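Local coordinates for protein putative phosphomethylpyrimidine kinase (PDB 3MBH) that probably phosphorylates pyridoxal at the expense of ATP, as a kinase of the ribokinase superfamily, and holds pyridoxal in its substrate pocket, at residues V142-L147 with T226-I231; E169-L174 with Q180-T185; L173-G178 with Y201-N206. All blocks are in the same frame, centred on the assembly; numbering follows the deposited sequence. Where two conformers were deposited one is given.

Contact 1. Residues V142-L147 with T226-I231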
ATOM      1  N   VAL A 142       7.596  31.523   2.051  1.00 16.51           N
ATOM      2  CA  VAL A 142       6.891  30.970   0.887  1.00 15.54           C
ATOM      3  C   VAL A 142       5.532  31.640   0.847  1.00 15.25           C
ATOM      4  O   VAL A 142       4.855  31.617   1.849  1.00 15.29           O
ATOM      5  CB  VAL A 142       6.727  29.433   0.995  1.00 15.75           C
ATOM      6  CG1 VAL A 142       6.072  28.841  -0.392  1.00 14.93           C
ATOM      7  CG2 VAL A 142       8.081  28.725   1.267  1.00 15.62           C
ATOM      8  N   ILE A 143       5.150  32.270  -0.262  1.00 14.86           N
ATOM      9  CA  ILE A 143       3.803  32.758  -0.472  1.00 14.60           C
ATOM     10  C   ILE A 143       3.158  32.176  -1.720  1.00 14.86           C
ATOM     11  O   ILE A 143       3.830  31.877  -2.696  1.00 14.06           O
ATOM     12  CB  ILE A 143       3.712  34.325  -0.523  1.00 15.88           C
ATOM     13  CG1 ILE A 143       4.531  34.897  -1.695  1.00 14.59           C
ATOM     14  CG2 ILE A 143       4.163  34.972   0.817  1.00 14.07           C
ATOM     15  CD1 ILE A 143       4.264  36.443  -1.920  1.00 14.38           C
ATOM     16  N   THR A 144       1.846  32.009  -1.679  1.00 14.24           N
ATOM     17  CA  THR A 144       1.145  31.312  -2.726  1.00 15.18           C
ATOM     18  C   THR A 144      -0.092  32.100  -3.291  1.00 16.16           C
ATOM     19  O   THR A 144      -1.188  31.561  -3.408  1.00 16.70           O
ATOM     20  CB  THR A 144       0.697  29.951  -2.229  1.00 15.46           C
ATOM     21  OG1 THR A 144      -0.112  30.090  -1.053  1.00 14.87           O
ATOM     22  CG2 THR A 144       1.954  29.030  -1.900  1.00 13.96           C
ATOM     23  N   PRO A 145       0.093  33.363  -3.664  1.00 15.98           N
ATOM     24  CA  PRO A 145      -1.033  34.075  -4.282  1.00 16.11           C
ATOM     25  C   PRO A 145      -1.567  33.453  -5.564  1.00 17.00           C
ATOM     26  O   PRO A 145      -0.767  32.983  -6.391  1.00 16.61           O
ATOM     27  CB  PRO A 145      -0.428  35.378  -4.707  1.00 16.98           C
ATOM     28  CG  PRO A 145       1.072  35.111  -4.772  1.00 17.39           C
ATOM     29  CD  PRO A 145       1.370  34.059  -3.810  1.00 15.43           C
ATOM     30  N   ASN A 146      -2.883  33.547  -5.767  1.00 16.73           N
ATOM     31  CA  ASN A 146      -3.456  33.357  -7.085  1.00 17.57           C
ATOM     32  C   ASN A 146      -3.273  34.617  -7.901  1.00 18.06           C
ATOM     33  O   ASN A 146      -2.838  35.636  -7.374  1.00 17.66           O
ATOM     34  CB  ASN A 146      -4.918  32.891  -7.049  1.00 16.96           C
ATOM     35  CG  ASN A 146      -5.861  33.874  -6.398  1.00 14.86           C
ATOM     36  OD1 ASN A 146      -5.701  35.107  -6.518  1.00 15.83           O
ATOM     37  ND2 ASN A 146      -6.899  33.337  -5.738  1.00 12.21           N
ATOM     38  N   LEU A 147      -3.629  34.577  -9.182  1.00 18.81           N
ATOM     39  CA  LEU A 147      -3.359  35.724 -10.052  1.00 18.74           C
ATOM     40  C   LEU A 147      -4.050  37.012  -9.555  1.00 18.96           C
ATOM     41  O   LEU A 147      -3.470  38.131  -9.569  1.00 18.44           O
ATOM     42  CB  LEU A 147      -3.757  35.402 -11.508  1.00 19.57           C
ATOM     43  CG  LEU A 147      -3.241  36.411 -12.518  1.00 18.51           C
ATOM     44  CD1 LEU A 147      -1.733  36.375 -12.490  1.00 19.06           C
ATOM     45  CD2 LEU A 147      -3.802  36.118 -13.888  1.00 17.13           C
ATOM     46  N   THR A 226      -5.887  23.739  -0.488  1.00 18.38           N
ATOM     47  CA  THR A 226      -5.382  22.386  -0.775  1.00 17.76           C
ATOM     48  C   THR A 226      -3.993  22.486  -1.388  1.00 16.90           C
ATOM     49  O   THR A 226      -3.066  21.794  -0.962  1.00 16.16           O
ATOM     50  CB  THR A 226      -6.297  21.633  -1.747  1.00 18.96           C
ATOM     51  OG1 THR A 226      -7.534  21.400  -1.111  1.00 18.91           O
ATOM     52  CG2 THR A 226      -5.681  20.294  -2.178  1.00 17.35           C
ATOM     53  N   PHE A 227      -3.844  23.369  -2.364  1.00 16.78           N
ATOM     54  CA  PHE A 227      -2.554  23.605  -2.995  1.00 17.14           C
ATOM     55  C   PHE A 227      -1.424  23.954  -1.997  1.00 16.68           C
ATOM     56  O   PHE A 227      -0.351  23.365  -2.011  1.00 15.89           O
ATOM     57  CB  PHE A 227      -2.663  24.723  -4.047  1.00 17.82           C
ATOM     58  CG  PHE A 227      -1.358  25.032  -4.731  1.00 16.45           C
ATOM     59  CD1 PHE A 227      -0.959  24.320  -5.831  1.00 18.76           C
ATOM     60  CD2 PHE A 227      -0.514  26.032  -4.245  1.00 18.62           C
ATOM     61  CE1 PHE A 227       0.278  24.583  -6.439  1.00 16.08           C
ATOM     62  CE2 PHE A 227       0.731  26.307  -4.850  1.00 16.68           C
ATOM     63  CZ  PHE A 227       1.110  25.594  -5.944  1.00 17.49           C
ATOM     64  N   THR A 228      -1.697  24.929  -1.144  1.00 16.86           N
ATOM     65  CA  THR A 228      -0.699  25.443  -0.210  1.00 17.11           C
ATOM     66  C   THR A 228      -0.403  24.437   0.881  1.00 16.69           C
ATOM     67  O   THR A 228       0.768  24.301   1.271  1.00 16.15           O
ATOM     68  CB  THR A 228      -1.062  26.889   0.313  1.00 16.91           C
ATOM     69  OG1 THR A 228      -1.274  27.728  -0.837  1.00 15.75           O
ATOM     70  CG2 THR A 228       0.070  27.465   1.246  1.00 13.26           C
ATOM     71  N   SER A 229      -1.420  23.665   1.298  1.00 16.34           N
ATOM     72  CA  SER A 229      -1.234  22.601   2.295  1.00 16.24           C
ATOM     73  C   SER A 229      -0.276  21.506   1.736  1.00 16.91           C
ATOM     74  O   SER A 229       0.678  21.078   2.430  1.00 16.47           O
ATOM     75  CB  SER A 229      -2.578  21.947   2.669  1.00 16.82           C
ATOM     76  OG  SER A 229      -3.379  22.790   3.471  1.00 16.61           O
ATOM     77  N   VAL A 230      -0.470  21.123   0.466  1.00 16.41           N
ATOM     78  CA  VAL A 230       0.431  20.123  -0.132  1.00 16.59           C
ATOM     79  C   VAL A 230       1.829  20.696  -0.332  1.00 16.15           C
ATOM     80  O   VAL A 230       2.826  20.032  -0.034  1.00 17.32           O
ATOM     81  CB  VAL A 230      -0.131  19.476  -1.399  1.00 17.12           C
ATOM     82  CG1 VAL A 230       0.930  18.485  -1.943  1.00 14.24           C
ATOM     83  CG2 VAL A 230      -1.495  18.768  -1.093  1.00 15.80           C
ATOM     84  N   ILE A 231       1.912  21.951  -0.765  1.00 16.06           N
ATOM     85  CA  ILE A 231       3.223  22.605  -0.892  1.00 15.79           C
ATOM     86  C   ILE A 231       3.988  22.606   0.458  1.00 16.10           C
ATOM     87  O   ILE A 231       5.165  22.239   0.514  1.00 14.37           O
ATOM     88  CB  ILE A 231       3.141  24.033  -1.483  1.00 15.84           C
ATOM     89  CG1 ILE A 231       2.650  23.959  -2.932  1.00 16.62           C
ATOM     90  CG2 ILE A 231       4.531  24.773  -1.384  1.00 15.95           C
ATOM     91  CD1 ILE A 231       3.655  23.500  -4.016  1.00 15.59           C
TER
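Thr144 and Thr228 carry the polar part of this contact, meeting tip to tip through a short hydroxyl-hydroxyl hydrogen bond, with 2.6 Å between Thr144 OG1 and Thr228 OG1. Either oxygen could be the donor. On Thr144, OG1 lies between the backbone N and the carbonyl carbon (chi1 56°), which places it at the side facing helix 223-236. Thr228 OG1 also bonds to Gly224 O and weakly to Asp112 OD2; the two firm bonds probably fix its rotation.

The apolar contacts flank this bond. The methyls Thr144 CG2 and Thr228 CG2 lie 4.0 Å apart, and Thr144 CG2 also comes to the edge of the Phe227 ring, 4.2 Å from CE2 and near the ring plane. Ile231 CG1 packs over one face of that ring, 3.6 Å above its plane, while Ile231 CG2 touches Val142 CG1 more loosely at 4.5 Å.

The contact joins the end of strand 142-143 to helix 223-236, whose first turn carries the pocket residue Asp225; the Thr228 side chain lies about 8 Å from bound pyridoxal. All five touching residues are buried. Each hydroxyl has a partner in the other, and Thr228 OG1 has Gly224 O as well, so neither lacks a bond where strand end meets helix.

Contact 2. Residues E169-L174 with Q180-T185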
ATOM      1  N   GLU A 169       8.862  38.613 -14.001  1.00 21.57           N
ATOM      2  CA  GLU A 169       9.057  39.910 -13.346  1.00 21.54           C
ATOM      3  C   GLU A 169       8.159  40.023 -12.120  1.00 20.35           C
ATOM      4  O   GLU A 169       8.616  40.457 -11.089  1.00 20.21           O
ATOM      5  CB  GLU A 169       8.820  41.092 -14.312  1.00 22.62           C
ATOM      6  CG  GLU A 169       9.924  42.215 -14.332  1.00 27.88           C
ATOM      7  CD  GLU A 169      10.245  42.849 -12.943  1.00 36.18           C
ATOM      8  OE1 GLU A 169      10.786  42.118 -12.052  1.00 41.94           O
ATOM      9  OE2 GLU A 169       9.981  44.085 -12.744  1.00 39.55           O
ATOM     10  N   TYR A 170       6.893  39.620 -12.183  1.00 20.30           N
ATOM     11  CA  TYR A 170       6.064  39.712 -10.974  1.00 20.16           C
ATOM     12  C   TYR A 170       6.635  38.841  -9.832  1.00 19.64           C
ATOM     13  O   TYR A 170       6.625  39.219  -8.660  1.00 19.55           O
ATOM     14  CB  TYR A 170       4.636  39.259 -11.243  1.00 21.50           C
ATOM     15  CG  TYR A 170       3.874  39.949 -12.348  1.00 24.44           C
ATOM     16  CD1 TYR A 170       3.878  41.331 -12.487  1.00 25.86           C
ATOM     17  CD2 TYR A 170       3.055  39.203 -13.204  1.00 28.39           C
ATOM     18  CE1 TYR A 170       3.129  41.954 -13.507  1.00 28.77           C
ATOM     19  CE2 TYR A 170       2.316  39.823 -14.233  1.00 30.47           C
ATOM     20  CZ  TYR A 170       2.358  41.189 -14.378  1.00 29.28           C
ATOM     21  OH  TYR A 170       1.602  41.773 -15.396  1.00 32.57           O
ATOM     22  N   LEU A 171       7.103  37.647 -10.182  1.00 18.86           N
ATOM     23  CA  LEU A 171       7.676  36.700  -9.186  1.00 18.77           C
ATOM     24  C   LEU A 171       8.858  37.365  -8.457  1.00 19.14           C
ATOM     25  O   LEU A 171       8.953  37.352  -7.246  1.00 17.48           O
ATOM     26  CB  LEU A 171       8.098  35.397  -9.870  1.00 17.90           C
ATOM     27  CG  LEU A 171       6.960  34.440 -10.264  1.00 17.27           C
ATOM     28  CD1 LEU A 171       7.514  33.484 -11.247  1.00 14.17           C
ATOM     29  CD2 LEU A 171       6.351  33.657  -9.049  1.00 12.94           C
ATOM     30  N   ARG A 172       9.738  37.955  -9.240  0.70 20.09           N
ATOM     31  CA  ARG A 172      10.896  38.621  -8.698  0.70 20.84           C
ATOM     32  C   ARG A 172      10.518  39.839  -7.822  0.70 20.40           C
ATOM     33  O   ARG A 172      11.137  40.046  -6.777  0.70 19.91           O
ATOM     34  CB  ARG A 172      11.823  38.984  -9.863  0.70 21.40           C
ATOM     35  CG  ARG A 172      13.038  39.765  -9.499  0.70 24.16           C
ATOM     36  CD  ARG A 172      13.854  39.041  -8.470  0.70 26.73           C
ATOM     37  NE  ARG A 172      15.165  39.650  -8.339  0.70 31.44           N
ATOM     38  CZ  ARG A 172      16.151  39.115  -7.635  0.70 32.30           C
ATOM     39  NH1 ARG A 172      15.948  37.984  -6.955  0.70 32.15           N
ATOM     40  NH2 ARG A 172      17.325  39.730  -7.581  0.70 30.96           N
ATOM     41  N   LEU A 173       9.512  40.626  -8.234  1.00 20.24           N
ATOM     42  CA  LEU A 173       9.093  41.824  -7.472  1.00 20.13           C
ATOM     43  C   LEU A 173       8.555  41.408  -6.116  1.00 19.82           C
ATOM     44  O   LEU A 173       8.857  42.027  -5.108  1.00 20.90           O
ATOM     45  CB  LEU A 173       7.978  42.606  -8.165  1.00 20.41           C
ATOM     46  CG  LEU A 173       8.265  43.490  -9.357  1.00 23.41           C
ATOM     47  CD1 LEU A 173       6.936  44.120  -9.802  1.00 25.08           C
ATOM     48  CD2 LEU A 173       9.316  44.599  -9.064  1.00 20.69           C
ATOM     49  N   LEU A 174       7.745  40.350  -6.102  1.00 19.04           N
ATOM     50  CA  LEU A 174       7.263  39.804  -4.869  1.00 18.47           C
ATOM     51  C   LEU A 174       8.386  39.200  -4.004  1.00 17.95           C
ATOM     52  O   LEU A 174       8.389  39.375  -2.784  1.00 17.05           O
ATOM     53  CB  LEU A 174       6.123  38.804  -5.126  1.00 19.68           C
ATOM     54  CG  LEU A 174       4.742  39.362  -5.538  1.00 19.10           C
ATOM     55  CD1 LEU A 174       3.794  38.158  -5.702  1.00 20.06           C
ATOM     56  CD2 LEU A 174       4.207  40.384  -4.554  1.00 22.12           C
ATOM     57  N   GLN A 180      11.564  34.035  -0.102  1.00 16.94           N
ATOM     58  CA  GLN A 180      12.527  33.331  -0.920  1.00 17.60           C
ATOM     59  C   GLN A 180      11.809  32.587  -2.041  1.00 16.19           C
ATOM     60  O   GLN A 180      12.333  32.459  -3.116  1.00 16.18           O
ATOM     61  CB  GLN A 180      13.336  32.368  -0.045  1.00 17.50           C
ATOM     62  CG  GLN A 180      14.291  31.437  -0.865  1.00 21.17           C
ATOM     63  CD  GLN A 180      14.793  30.240  -0.060  1.00 25.32           C
ATOM     64  OE1 GLN A 180      15.164  30.373   1.129  1.00 25.51           O
ATOM     65  NE2 GLN A 180      14.808  29.060  -0.702  1.00 21.22           N
ATOM     66  N   VAL A 181      10.608  32.100  -1.761  1.00 15.78           N
ATOM     67  CA  VAL A 181       9.805  31.343  -2.738  1.00 15.29           C
ATOM     68  C   VAL A 181       8.454  32.013  -2.929  1.00 15.40           C
ATOM     69  O   VAL A 181       7.712  32.331  -1.943  1.00 14.69           O
ATOM     70  CB  VAL A 181       9.590  29.876  -2.318  1.00 14.93           C
ATOM     71  CG1 VAL A 181       8.616  29.114  -3.320  1.00 11.01           C
ATOM     72  CG2 VAL A 181      10.948  29.122  -2.267  1.00 13.60           C
ATOM     73  N   VAL A 182       8.150  32.255  -4.195  1.00 14.30           N
ATOM     74  CA  VAL A 182       6.886  32.852  -4.565  1.00 14.92           C
ATOM     75  C   VAL A 182       6.262  31.917  -5.583  1.00 15.12           C
ATOM     76  O   VAL A 182       6.918  31.525  -6.545  1.00 14.27           O
ATOM     77  CB  VAL A 182       7.065  34.242  -5.201  1.00 14.79           C
ATOM     78  CG1 VAL A 182       5.722  34.843  -5.619  1.00 13.07           C
ATOM     79  CG2 VAL A 182       7.842  35.177  -4.216  1.00 16.88           C
ATOM     80  N   ILE A 183       4.995  31.568  -5.357  1.00 15.73           N
ATOM     81  CA  ILE A 183       4.254  30.729  -6.284  1.00 16.42           C
ATOM     82  C   ILE A 183       3.001  31.495  -6.679  1.00 17.34           C
ATOM     83  O   ILE A 183       2.270  31.974  -5.804  1.00 17.62           O
ATOM     84  CB  ILE A 183       3.926  29.335  -5.630  1.00 15.91           C
ATOM     85  CG1 ILE A 183       5.218  28.635  -5.133  1.00 15.56           C
ATOM     86  CG2 ILE A 183       3.122  28.486  -6.601  1.00 14.13           C
ATOM     87  CD1 ILE A 183       4.966  27.434  -4.234  1.00 16.65           C
ATOM     88  N   ILE A 184       2.758  31.631  -7.982  1.00 17.23           N
ATOM     89  CA  ILE A 184       1.549  32.262  -8.463  1.00 16.97           C
ATOM     90  C   ILE A 184       0.673  31.193  -9.093  1.00 17.69           C
ATOM     91  O   ILE A 184       1.093  30.530 -10.049  1.00 17.80           O
ATOM     92  CB  ILE A 184       1.828  33.390  -9.489  1.00 17.24           C
ATOM     93  CG1 ILE A 184       2.715  34.449  -8.866  1.00 17.12           C
ATOM     94  CG2 ILE A 184       0.471  33.991  -9.984  1.00 16.26           C
ATOM     95  CD1 ILE A 184       3.242  35.515  -9.814  1.00 16.70           C
ATOM     96  N   THR A 185      -0.545  31.001  -8.543  1.00 18.42           N
ATOM     97  CA  THR A 185      -1.455  30.008  -9.081  1.00 18.05           C
ATOM     98  C   THR A 185      -2.562  30.652  -9.954  1.00 19.27           C
ATOM     99  O   THR A 185      -2.722  31.848 -10.027  1.00 17.73           O
ATOM    100  CB  THR A 185      -2.110  29.207  -7.990  1.00 18.25           C
ATOM    101  OG1 THR A 185      -3.171  29.983  -7.410  1.00 18.21           O
ATOM    102  CG2 THR A 185      -1.087  28.773  -6.950  1.00 17.06           C
TER
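Tyr170 meets Ile184 through its CB, 4.2 Å from Ile184 CD1, while its flat ring is directed away from the strand. That ring is engaged elsewhere: it packs edge-to-face with Phe151, and its hydroxyl bonds to Ser162 OG. The flat group that is covered here is the peptide between Val182 and Ile183. Leu171 CD2 lies over one face of it, almost directly above Val182 O at 3.3 Å, rather than at its edge.

The same methyl sits between the side chains of Val182 and Ile184, which point to the same face of the strand. Leu171 CD2 is 3.7 Å from Val182 CG1 and 3.7 Å from Ile184 CD1, so one branch of the leucine fills the groove between two strand residues. Leu171 and Val182 lie alongside, pointing opposite ways, whereas Ile184 runs slantwise over Leu171. Ile184 reaches the helix because its CG1-CD1 arm is extended (chi2 171°), carrying the terminal methyl outward from the strand. One turn further along the helix, Leu174 crosses Val182 at about a right angle, its CD1 3.8 Å from Val182 CG1. The interface is therefore apolar packing, with Val182 lying between Leu171 and Leu174.

The axes of helix 169-174 and strand 181-185 approach to 8.3 Å at 138°: the helix runs back against the strand, tilted about 42° from antiparallel. Helix 164-176 lies on the connection between parallel neighbours 142-143 and 181-189, a beta-alpha-beta arrangement of the ribokinase-type fold. Helix 147-154 flanks it, with Leu150 touching Tyr170, Leu174 and Ile184. Ile183 faces the other side of the sheet and packs against Phe227 and Ile231 of helix 223-236, so strand 181-189 is sandwiched between helices.

Contact 3. Residues L173-G178 with Y201-N206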
ATOM      1  N   LEU A 173       9.512  40.626  -8.234  1.00 20.24           N
ATOM      2  CA  LEU A 173       9.093  41.824  -7.472  1.00 20.13           C
ATOM      3  C   LEU A 173       8.555  41.408  -6.116  1.00 19.82           C
ATOM      4  O   LEU A 173       8.857  42.027  -5.108  1.00 20.90           O
ATOM      5  CB  LEU A 173       7.978  42.606  -8.165  1.00 20.41           C
ATOM      6  CG  LEU A 173       8.265  43.490  -9.357  1.00 23.41           C
ATOM      7  CD1 LEU A 173       6.936  44.120  -9.802  1.00 25.08           C
ATOM      8  CD2 LEU A 173       9.316  44.599  -9.064  1.00 20.69           C
ATOM      9  N   LEU A 174       7.745  40.350  -6.102  1.00 19.04           N
ATOM     10  CA  LEU A 174       7.263  39.804  -4.869  1.00 18.47           C
ATOM     11  C   LEU A 174       8.386  39.200  -4.004  1.00 17.95           C
ATOM     12  O   LEU A 174       8.389  39.375  -2.784  1.00 17.05           O
ATOM     13  CB  LEU A 174       6.123  38.804  -5.126  1.00 19.68           C
ATOM     14  CG  LEU A 174       4.742  39.362  -5.538  1.00 19.10           C
ATOM     15  CD1 LEU A 174       3.794  38.158  -5.702  1.00 20.06           C
ATOM     16  CD2 LEU A 174       4.207  40.384  -4.554  1.00 22.12           C
ATOM     17  N   SER A 175       9.361  38.524  -4.614  1.00 17.35           N
ATOM     18  CA  SER A 175      10.468  37.958  -3.818  1.00 17.06           C
ATOM     19  C   SER A 175      11.335  39.064  -3.205  1.00 17.43           C
ATOM     20  O   SER A 175      11.825  38.940  -2.097  1.00 16.67           O
ATOM     21  CB  SER A 175      11.354  37.077  -4.651  1.00 16.77           C
ATOM     22  OG  SER A 175      12.408  36.591  -3.852  1.00 16.27           O
ATOM     23  N   ASP A 176      11.479  40.157  -3.922  1.00 18.10           N
ATOM     24  CA  ASP A 176      12.201  41.327  -3.387  1.00 19.31           C
ATOM     25  C   ASP A 176      11.577  41.851  -2.101  1.00 19.76           C
ATOM     26  O   ASP A 176      12.260  42.422  -1.286  1.00 21.02           O
ATOM     27  CB  ASP A 176      12.261  42.418  -4.431  1.00 19.66           C
ATOM     28  CG  ASP A 176      13.232  42.083  -5.573  1.00 21.50           C
ATOM     29  OD1 ASP A 176      14.044  41.134  -5.486  1.00 21.54           O
ATOM     30  OD2 ASP A 176      13.163  42.789  -6.585  1.00 25.75           O
ATOM     31  N   LYS A 177      10.296  41.576  -1.874  1.00 20.65           N
ATOM     32  CA  LYS A 177       9.650  42.067  -0.687  1.00 20.82           C
ATOM     33  C   LYS A 177       9.902  41.249   0.549  1.00 19.93           C
ATOM     34  O   LYS A 177       9.525  41.678   1.637  1.00 19.09           O
ATOM     35  CB  LYS A 177       8.160  42.229  -0.958  1.00 22.01           C
ATOM     36  CG  LYS A 177       7.902  43.564  -1.603  1.00 25.59           C
ATOM     37  CD  LYS A 177       6.709  43.590  -2.487  1.00 30.54           C
ATOM     38  CE  LYS A 177       6.792  44.904  -3.311  1.00 33.26           C
ATOM     39  NZ  LYS A 177       5.453  45.379  -3.740  1.00 36.60           N
ATOM     40  N   GLY A 178      10.530  40.082   0.389  1.00 19.45           N
ATOM     41  CA  GLY A 178      10.775  39.168   1.510  1.00 19.10           C
ATOM     42  C   GLY A 178      10.942  37.705   1.109  1.00 18.93           C
ATOM     43  O   GLY A 178      11.971  37.136   1.351  1.00 17.83           O
ATOM     44  N   TYR A 201       9.128  30.901  -8.339  1.00 15.97           N
ATOM     45  CA  TYR A 201      10.487  31.393  -8.309  1.00 15.34           C
ATOM     46  C   TYR A 201      11.122  31.020  -6.960  1.00 15.61           C
ATOM     47  O   TYR A 201      10.493  31.080  -5.934  1.00 14.87           O
ATOM     48  CB  TYR A 201      10.501  32.882  -8.570  1.00 15.54           C
ATOM     49  CG  TYR A 201      11.834  33.497  -8.357  1.00 14.43           C
ATOM     50  CD1 TYR A 201      12.833  33.278  -9.251  1.00 15.82           C
ATOM     51  CD2 TYR A 201      12.085  34.308  -7.253  1.00 16.50           C
ATOM     52  CE1 TYR A 201      14.089  33.802  -9.069  1.00 18.65           C
ATOM     53  CE2 TYR A 201      13.317  34.850  -7.048  1.00 18.14           C
ATOM     54  CZ  TYR A 201      14.316  34.610  -7.975  1.00 19.83           C
ATOM     55  OH  TYR A 201      15.552  35.131  -7.837  1.00 18.37           O
ATOM     56  N   ASN A 202      12.374  30.600  -6.996  1.00 15.76           N
ATOM     57  CA  ASN A 202      13.148  30.295  -5.792  1.00 15.43           C
ATOM     58  C   ASN A 202      14.355  31.203  -5.867  1.00 15.29           C
ATOM     59  O   ASN A 202      15.210  31.066  -6.762  1.00 14.95           O
ATOM     60  CB  ASN A 202      13.571  28.810  -5.757  1.00 14.93           C
ATOM     61  CG  ASN A 202      14.080  28.382  -4.416  1.00 15.44           C
ATOM     62  OD1 ASN A 202      14.398  29.210  -3.571  1.00 17.99           O
ATOM     63  ND2 ASN A 202      14.154  27.094  -4.198  1.00 16.49           N
ATOM     64  N   ARG A 203      14.440  32.129  -4.942  1.00 15.53           N
ATOM     65  CA  ARG A 203      15.568  33.065  -4.931  1.00 16.92           C
ATOM     66  C   ARG A 203      16.855  32.265  -4.679  1.00 16.64           C
ATOM     67  O   ARG A 203      17.899  32.587  -5.196  1.00 15.75           O
ATOM     68  CB  ARG A 203      15.361  34.135  -3.845  1.00 17.11           C
ATOM     69  CG  ARG A 203      16.421  35.289  -3.882  1.00 21.66           C
ATOM     70  CD  ARG A 203      16.074  36.423  -2.883  1.00 26.75           C
ATOM     71  NE  ARG A 203      15.803  35.909  -1.530  1.00 30.17           N
ATOM     72  CZ  ARG A 203      14.736  36.207  -0.758  1.00 34.05           C
ATOM     73  NH1 ARG A 203      13.802  37.070  -1.167  1.00 35.04           N
ATOM     74  NH2 ARG A 203      14.602  35.644   0.460  1.00 32.80           N
ATOM     75  N   GLN A 204      16.756  31.174  -3.920  1.00 17.57           N
ATOM     76  CA  GLN A 204      17.897  30.348  -3.716  1.00 18.51           C
ATOM     77  C   GLN A 204      18.128  29.469  -4.956  1.00 18.80           C
ATOM     78  O   GLN A 204      17.427  28.465  -5.154  1.00 18.80           O
ATOM     79  CB  GLN A 204      17.676  29.498  -2.508  1.00 19.61           C
ATOM     80  CG  GLN A 204      18.788  28.568  -2.267  1.00 25.54           C
ATOM     81  CD  GLN A 204      19.983  29.220  -1.632  1.00 33.41           C
ATOM     82  OE1 GLN A 204      19.854  30.163  -0.796  1.00 36.64           O
ATOM     83  NE2 GLN A 204      21.173  28.707  -1.988  1.00 34.61           N
ATOM     84  N   GLY A 205      19.143  29.815  -5.744  1.00 17.91           N
ATOM     85  CA  GLY A 205      19.413  29.167  -7.018  1.00 18.06           C
ATOM     86  C   GLY A 205      18.832  29.973  -8.178  1.00 18.00           C
ATOM     87  O   GLY A 205      19.195  29.746  -9.336  1.00 17.40           O
ATOM     88  N   ASN A 206      17.926  30.908  -7.863  1.00 18.15           N
ATOM     89  CA  ASN A 206      17.416  31.883  -8.841  1.00 18.17           C
ATOM     90  C   ASN A 206      16.774  31.148 -10.000  1.00 17.94           C
ATOM     91  O   ASN A 206      17.052  31.439 -11.148  1.00 19.22           O
ATOM     92  CB  ASN A 206      18.539  32.812  -9.306  1.00 18.25           C
ATOM     93  CG  ASN A 206      18.062  33.950 -10.239  1.00 18.90           C
ATOM     94  OD1 ASN A 206      17.127  34.685  -9.962  1.00 20.11           O
ATOM     95  ND2 ASN A 206      18.768  34.104 -11.341  1.00 20.09           N
TER
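Arg203 grips the carbonyl of Gly178 end-on with both terminal nitrogens: NH1 lies 3.1 Å and NH2 3.2 Å from Gly178 O. The N-H...O angles are 151° and 148°, and the oxygen lies in the guanidinium plane. Both donors reach it from the same face of the carbonyl plane, NH2 more nearly in line with the C=O bond and NH1 well above that plane. A bend in the arginine chain at chi3 (51°) turns the guanidinium toward the helix end. Ser175 O is also near NH1, at 2.9 Å, but the angle is too poor for a hydrogen bond.

Across the turn, from the strand end, Tyr201 OH donates to Asn206 OD1 at 2.7 Å, on a lone pair in the carbonyl plane, and Asn202 OD1 accepts from Gln204 N in an Asx turn. The Tyr201 ring is met at its edge by Ser175, whose OG and CB are each 3.8 Å from CE2; that OG bonds to Pro179 O. Arg203 N lies over one face of the ring.

The arginine thus crosses from the turn joining strands 195-202 and 207-213 to the C-terminal end of helix 164-176, where Gly178 leaves helical geometry with positive phi. Tyr201 also packs on Leu171 of that helix, and its backbone pairs with Val182 of strand 181-189.

In the fold
Contact 1 lies at the core, its centre about 3 Å from that of the chain, whereas contacts 2 and 3 lie about 14 and 17 Å out. Contact 2 is buried, contact 3 partly. Chemistry follows place: one hydroxyl-hydroxyl bond within apolar packing in contact 1, apolar side-chain packing with one methyl over a peptide in contact 2, and a charged side chain on a carbonyl just past a helix end in contact 3. Contacts 2 and 3 share helix 164-176 and reach adjacent antiparallel strands, joined where Gln180 O probably accepts from Arg203 N (2.8 Å). Contacts 1 and 2 join through parallel strands 142-143 and 181-189, where Ile143 O probably accepts from Ile183 N (2.9 Å).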